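N-acetylglucosamine-6-phosphate deacetylase (Mycobacterium smegmatis, PDB 6FV4) probably removes the acetyl group from N-acetylglucosamine-6-phosphate as a metal-dependent hydrolase of the NagA family of amidohydrolases. Local coordinates at residues B[346-350]-B[351-355]; B[375-378]-B[379-383]. The protein carries 1 engineered substitution. All coordinates share one frame; numbering follows the deposited sequence.

Contact 1: B[346-350]-B[351-355]; sequences AVRQA and CVNPA
A wide, pi-type turn and a proline kink in the largely buried 346-355 part of helix 339-357 bring Arg348 against Asn353, five residues on. Arg348 O takes the amide hydrogen of Asn353 N at 2.7 Å; the bond is nearly straight (164°) and lies in the carbonyl plane, and it closes the i to i+5 loop. The neighbouring bonds are loose: Val352 N is divided between Val347 O at 3.3 Å and Arg348 O at 3.2 Å, both weak, and Cys351 N makes a bent, weak bond to Val347 O. Pro354 has no amide hydrogen to continue the ladder, and its ring carbon CD rests 3.3 Å from Gln349 O. Because SG of Cys351 stands beside its own backbone N and anti to the carbonyl carbon (chi1 -46°), the thiol turns back over the preceding turn, where it meets Val347 CG1 at 4.2 Å and the methyl of Ala350. Gln349 and Asn353 run alongside each other in the same direction, CG of Gln349 lying 4.0 Å from Asn353 ND2, while their amide planes are turned 71° apart. Three polar groups find partners beyond the helix: Asn353 ND2 at the carbonyls of Pro275 and Leu278, Gln349 OE1 at the hydroxyl of Tyr266, and Arg348 NE in a salt bridge to Glu276. Two carbonyl partners fix the rotation of the Asn353 amide, so the irregular turn is tied to helix 263-273, strand 278-281 and the loop between them; these outward bonds probably compensate in part for the weak backbone ladder.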
ATOM      1  N   ALA B 346      10.420   6.837  12.983  1.00 28.09           N
ATOM      2  CA  ALA B 346      10.909   8.063  12.369  1.00 31.09           C
ATOM      3  C   ALA B 346      12.435   8.100  12.345  1.00 29.41           C
ATOM      4  O   ALA B 346      13.032   8.585  11.377  1.00 28.42           O
ATOM      5  CB  ALA B 346      10.337   9.272  13.112  1.00 30.59           C
ATOM      6  N   VAL B 347      13.087   7.547  13.377  1.00 28.11           N
ATOM      7  CA  VAL B 347      14.549   7.517  13.375  1.00 31.52           C
ATOM      8  C   VAL B 347      15.067   6.616  12.260  1.00 29.15           C
ATOM      9  O   VAL B 347      16.051   6.941  11.582  1.00 30.71           O
ATOM     10  CB  VAL B 347      15.080   7.093  14.757  1.00 31.86           C
ATOM     11  CG1 VAL B 347      16.537   6.656  14.652  1.00 28.60           C
ATOM     12  CG2 VAL B 347      14.965   8.237  15.722  1.00 27.10           C
ATOM     13  N   ARG B 348      14.418   5.476  12.034  1.00 26.51           N
ATOM     14  CA  ARG B 348      14.786   4.643  10.891  1.00 28.31           C
ATOM     15  C   ARG B 348      14.599   5.398   9.577  1.00 27.75           C
ATOM     16  O   ARG B 348      15.466   5.366   8.697  1.00 29.61           O
ATOM     17  CB  ARG B 348      13.950   3.370  10.885  1.00 31.10           C
ATOM     18  CG  ARG B 348      14.527   2.236  11.724  1.00 36.71           C
ATOM     19  CD  ARG B 348      13.431   1.255  12.119  1.00 37.29           C
ATOM     20  NE  ARG B 348      13.964  -0.078  12.422  1.00 47.71           N
ATOM     21  CZ  ARG B 348      14.373  -0.477  13.623  1.00 47.51           C
ATOM     22  NH1 ARG B 348      14.310   0.348  14.664  1.00 52.37           N
ATOM     23  NH2 ARG B 348      14.840  -1.706  13.789  1.00 54.44           N
ATOM     24  N   GLN B 349      13.464   6.084   9.425  1.00 26.34           N
ATOM     25  CA  GLN B 349      13.165   6.715   8.143  1.00 28.09           C
ATOM     26  C   GLN B 349      14.000   7.964   7.893  1.00 22.31           C
ATOM     27  O   GLN B 349      14.234   8.318   6.729  1.00 23.95           O
ATOM     28  CB  GLN B 349      11.686   7.068   8.072  1.00 20.64           C
ATOM     29  CG  GLN B 349      10.792   5.845   8.057  1.00 25.71           C
ATOM     30  CD  GLN B 349       9.342   6.216   8.051  1.00 25.54           C
ATOM     31  OE1 GLN B 349       8.979   7.306   8.507  1.00 29.01           O
ATOM     32  NE2 GLN B 349       8.496   5.328   7.515  1.00 21.09           N
ATOM     33  N   ALA B 350      14.405   8.679   8.945  1.00 23.70           N
ATOM     34  CA  ALA B 350      15.109   9.944   8.768  1.00 25.16           C
ATOM     35  C   ALA B 350      16.616   9.816   8.927  1.00 30.91           C
ATOM     36  O   ALA B 350      17.338  10.765   8.588  1.00 25.73           O
ATOM     37  CB  ALA B 350      14.601  10.991   9.765  1.00 21.64           C
ATOM     38  N   CYS B 351      17.097   8.678   9.443  1.00 28.22           N
ATOM     39  CA  CYS B 351      18.500   8.492   9.795  1.00 28.61           C
ATOM     40  C   CYS B 351      19.084   7.212   9.202  1.00 29.90           C
ATOM     41  O   CYS B 351      20.088   7.270   8.481  1.00 34.77           O
ATOM     42  CB  CYS B 351      18.684   8.485  11.321  1.00 29.30           C
ATOM     43  SG  CYS B 351      17.802   9.807  12.246  1.00 33.88           S
ATOM     44  N   VAL B 352      18.490   6.054   9.470  1.00 28.27           N
ATOM     45  CA  VAL B 352      19.140   4.793   9.095  1.00 28.96           C
ATOM     46  C   VAL B 352      18.842   4.404   7.654  1.00 25.92           C
ATOM     47  O   VAL B 352      19.761   4.129   6.871  1.00 31.66           O
ATOM     48  CB  VAL B 352      18.751   3.663  10.065  1.00 32.41           C
ATOM     49  CG1 VAL B 352      19.520   2.393   9.694  1.00 34.93           C
ATOM     50  CG2 VAL B 352      19.037   4.076  11.499  1.00 33.56           C
ATOM     51  N   ASN B 353      17.572   4.356   7.282  1.00 25.24           N
ATOM     52  CA  ASN B 353      17.203   3.924   5.935  1.00 25.30           C
ATOM     53  C   ASN B 353      17.869   4.757   4.857  1.00 25.73           C
ATOM     54  O   ASN B 353      18.352   4.172   3.874  1.00 25.06           O
ATOM     55  CB  ASN B 353      15.679   3.960   5.756  1.00 23.94           C
ATOM     56  CG  ASN B 353      14.951   3.080   6.770  1.00 28.70           C
ATOM     57  OD1 ASN B 353      15.576   2.272   7.438  1.00 26.70           O
ATOM     58  ND2 ASN B 353      13.629   3.238   6.874  1.00 21.25           N
ATOM     59  N   PRO B 354      17.876   6.094   4.929  1.00 25.49           N
ATOM     60  CA  PRO B 354      18.501   6.848   3.831  1.00 25.36           C
ATOM     61  C   PRO B 354      20.006   6.671   3.773  1.00 24.83           C
ATOM     62  O   PRO B 354      20.574   6.654   2.675  1.00 26.60           O
ATOM     63  CB  PRO B 354      18.104   8.298   4.125  1.00 25.72           C
ATOM     64  CG  PRO B 354      17.692   8.328   5.539  1.00 27.97           C
ATOM     65  CD  PRO B 354      17.152   6.984   5.857  1.00 25.59           C
ATOM     66  N   ALA B 355      20.679   6.588   4.921  1.00 25.18           N
ATOM     67  CA  ALA B 355      22.124   6.387   4.896  1.00 28.42           C
ATOM     68  C   ALA B 355      22.460   5.040   4.279  1.00 30.23           C
ATOM     69  O   ALA B 355      23.424   4.915   3.505  1.00 28.08           O
ATOM     70  CB  ALA B 355      22.702   6.501   6.309  1.00 28.34           C
TER

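Contact 2: B[375-378]-B[379-383]; sequences VLDH and DLAVT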
ATOM      1  N   VAL B 375      19.319  16.847  19.541  1.00 28.91           N
ATOM      2  CA  VAL B 375      18.612  16.908  20.807  1.00 31.49           C
ATOM      3  C   VAL B 375      17.277  17.578  20.547  1.00 33.44           C
ATOM      4  O   VAL B 375      17.223  18.639  19.915  1.00 29.09           O
ATOM      5  CB  VAL B 375      19.420  17.657  21.875  1.00 30.36           C
ATOM      6  CG1 VAL B 375      18.752  17.494  23.224  1.00 33.77           C
ATOM      7  CG2 VAL B 375      20.854  17.115  21.927  1.00 28.02           C
ATOM      8  N   LEU B 376      16.199  16.945  21.009  1.00 30.51           N
ATOM      9  CA  LEU B 376      14.846  17.423  20.772  1.00 30.15           C
ATOM     10  C   LEU B 376      14.126  17.566  22.102  1.00 37.86           C
ATOM     11  O   LEU B 376      14.319  16.744  23.001  1.00 32.07           O
ATOM     12  CB  LEU B 376      14.071  16.455  19.866  1.00 32.01           C
ATOM     13  CG  LEU B 376      14.729  15.969  18.575  1.00 36.14           C
ATOM     14  CD1 LEU B 376      13.948  14.795  18.001  1.00 32.45           C
ATOM     15  CD2 LEU B 376      14.809  17.101  17.560  1.00 33.05           C
ATOM     16  N   ASP B 377      13.278  18.591  22.217  1.00 37.31           N
ATOM     17  CA  ASP B 377      12.454  18.752  23.412  1.00 42.10           C
ATOM     18  C   ASP B 377      11.153  17.964  23.254  1.00 37.96           C
ATOM     19  O   ASP B 377      10.991  17.168  22.325  1.00 40.19           O
ATOM     20  CB  ASP B 377      12.219  20.238  23.703  1.00 45.35           C
ATOM     21  CG  ASP B 377      11.505  20.968  22.576  1.00 38.50           C
ATOM     22  OD1 ASP B 377      10.784  20.333  21.774  1.00 42.85           O
ATOM     23  OD2 ASP B 377      11.636  22.203  22.519  1.00 40.48           O
ATOM     24  N   HIS B 378      10.193  18.167  24.168  1.00 49.36           N
ATOM     25  CA  HIS B 378       8.980  17.350  24.120  1.00 42.83           C
ATOM     26  C   HIS B 378       8.120  17.693  22.913  1.00 43.82           C
ATOM     27  O   HIS B 378       7.424  16.820  22.383  1.00 44.26           O
ATOM     28  CB  HIS B 378       8.178  17.481  25.421  1.00 50.81           C
ATOM     29  CG  HIS B 378       8.504  16.419  26.436  1.00 56.42           C
ATOM     30  ND1 HIS B 378       8.312  15.074  26.200  1.00 60.51           N
ATOM     31  CD2 HIS B 378       9.031  16.508  27.684  1.00 51.36           C
ATOM     32  CE1 HIS B 378       8.700  14.380  27.257  1.00 56.98           C
ATOM     33  NE2 HIS B 378       9.142  15.226  28.172  1.00 50.36           N
ATOM     34  N   ASP B 379       8.182  18.935  22.440  1.00 44.98           N
ATOM     35  CA  ASP B 379       7.522  19.276  21.183  1.00 48.82           C
ATOM     36  C   ASP B 379       8.254  18.729  19.960  1.00 42.72           C
ATOM     37  O   ASP B 379       7.852  19.042  18.836  1.00 43.68           O
ATOM     38  CB  ASP B 379       7.385  20.795  21.063  1.00 46.56           C
ATOM     39  CG  ASP B 379       6.505  21.394  22.156  1.00 58.80           C
ATOM     40  OD1 ASP B 379       5.599  20.685  22.665  1.00 55.81           O
ATOM     41  OD2 ASP B 379       6.730  22.573  22.514  1.00 63.71           O
ATOM     42  N   LEU B 380       9.302  17.925  20.153  1.00 43.11           N
ATOM     43  CA  LEU B 380      10.155  17.445  19.065  1.00 37.54           C
ATOM     44  C   LEU B 380      10.769  18.597  18.269  1.00 37.89           C
ATOM     45  O   LEU B 380      10.996  18.484  17.064  1.00 36.73           O
ATOM     46  CB  LEU B 380       9.400  16.485  18.137  1.00 40.38           C
ATOM     47  CG  LEU B 380       8.910  15.171  18.760  1.00 41.32           C
ATOM     48  CD1 LEU B 380       8.595  14.136  17.684  1.00 38.27           C
ATOM     49  CD2 LEU B 380       9.941  14.623  19.746  1.00 38.01           C
ATOM     50  N   ALA B 381      11.048  19.714  18.934  1.00 36.02           N
ATOM     51  CA  ALA B 381      11.825  20.787  18.330  1.00 38.93           C
ATOM     52  C   ALA B 381      13.302  20.599  18.648  1.00 35.60           C
ATOM     53  O   ALA B 381      13.659  20.235  19.772  1.00 33.21           O
ATOM     54  CB  ALA B 381      11.367  22.158  18.828  1.00 36.09           C
ATOM     55  N   VAL B 382      14.151  20.872  17.651  1.00 34.36           N
ATOM     56  CA  VAL B 382      15.599  20.789  17.818  1.00 31.02           C
ATOM     57  C   VAL B 382      16.070  21.858  18.788  1.00 34.25           C
ATOM     58  O   VAL B 382      15.819  23.054  18.592  1.00 33.12           O
ATOM     59  CB  VAL B 382      16.315  20.956  16.472  1.00 32.01           C
ATOM     60  CG1 VAL B 382      17.832  21.068  16.700  1.00 30.02           C
ATOM     61  CG2 VAL B 382      15.983  19.814  15.536  1.00 34.22           C
ATOM     62  N   THR B 383      16.783  21.433  19.828  1.00 28.82           N
ATOM     63  CA  THR B 383      17.391  22.352  20.778  1.00 30.80           C
ATOM     64  C   THR B 383      18.912  22.317  20.740  1.00 32.77           C
ATOM     65  O   THR B 383      19.549  23.261  21.218  1.00 35.65           O
ATOM     66  CB  THR B 383      16.913  22.038  22.204  1.00 33.51           C
ATOM     67  OG1 THR B 383      17.218  20.674  22.511  1.00 32.76           O
ATOM     68  CG2 THR B 383      15.393  22.232  22.317  1.00 38.46           C
TER
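Val375 and Thr383 meet across the antiparallel hairpin of strands 373-376 and 382-387, whose backbone supplies the first group of bonds. Thr383 N gives an almost straight bond (170°) to Val375 O at 2.8 Å, and Asp377 N reaches Ala381 O at 3.0 Å. Between them, Leu376 and Val382 form a non-hydrogen-bonded pair, supplemented by a CA-H...O contact from Leu376 CA to Ala381 O. A type I turn from Asp377 to Leu380 reverses the chain, closed by Leu380 N on Asp377 O; Leu380 then takes a left-handed backbone conformation that leads into the returning strand.

Polar side chains add to the backbone bonds, Asp377 at the turn and Thr383 between the strands. With chi1 at 60°, the Asp377 carboxylate sits between its own N and carbonyl carbon and folds over the turn, where OD1 accepts Ala381 N at 2.9 Å from above the carboxylate plane. Thr383 OG1 adds a weak bond to Val375 O at 3.3 Å and lies 3.6 Å from Val375 CG1, the two side chains crossing at about a right angle.

Apolar contacts gather on the face carrying Leu376 and Val382. Leu376 CD2 packs against Val382 CG2 at 3.6 Å, and CD1 lies more loosely by Leu380 CD2. Helix 324-334 meets this side through Phe328 on Leu376 and Val332 on Leu380, and its Glu325 accepts Val382 N. Asp377 thus shapes the bend with its backbone N, carbonyl and carboxylate, Arg339 takes up His378 O from outside, and the leucines and the Val382-Glu325 bond join hairpin to helix.

Overall arrangement
Contact 1 is core and contact 2 lies nearer the surface: their centres are about 9 and 20 Å from the centre of the chain, and about 17 Å from each other. They do not touch, the nearest atoms being about 7 Å apart, yet both pack on helix 324-334, where Phe328 meets Val347 and Ala350 of the first and Leu376 of the second. Strand 63-76 also borders both elements, beside helix 339-357 and paired with strand 373-376. In the helix, buried amides find partners on neighbouring elements, and the side chain of Pro354 is about 9 Å from that of the zinc ligand His72. In the hairpin, away from the annotated sites, the turn's carboxylate bonds locally, and His378 and Asp379 are exposed.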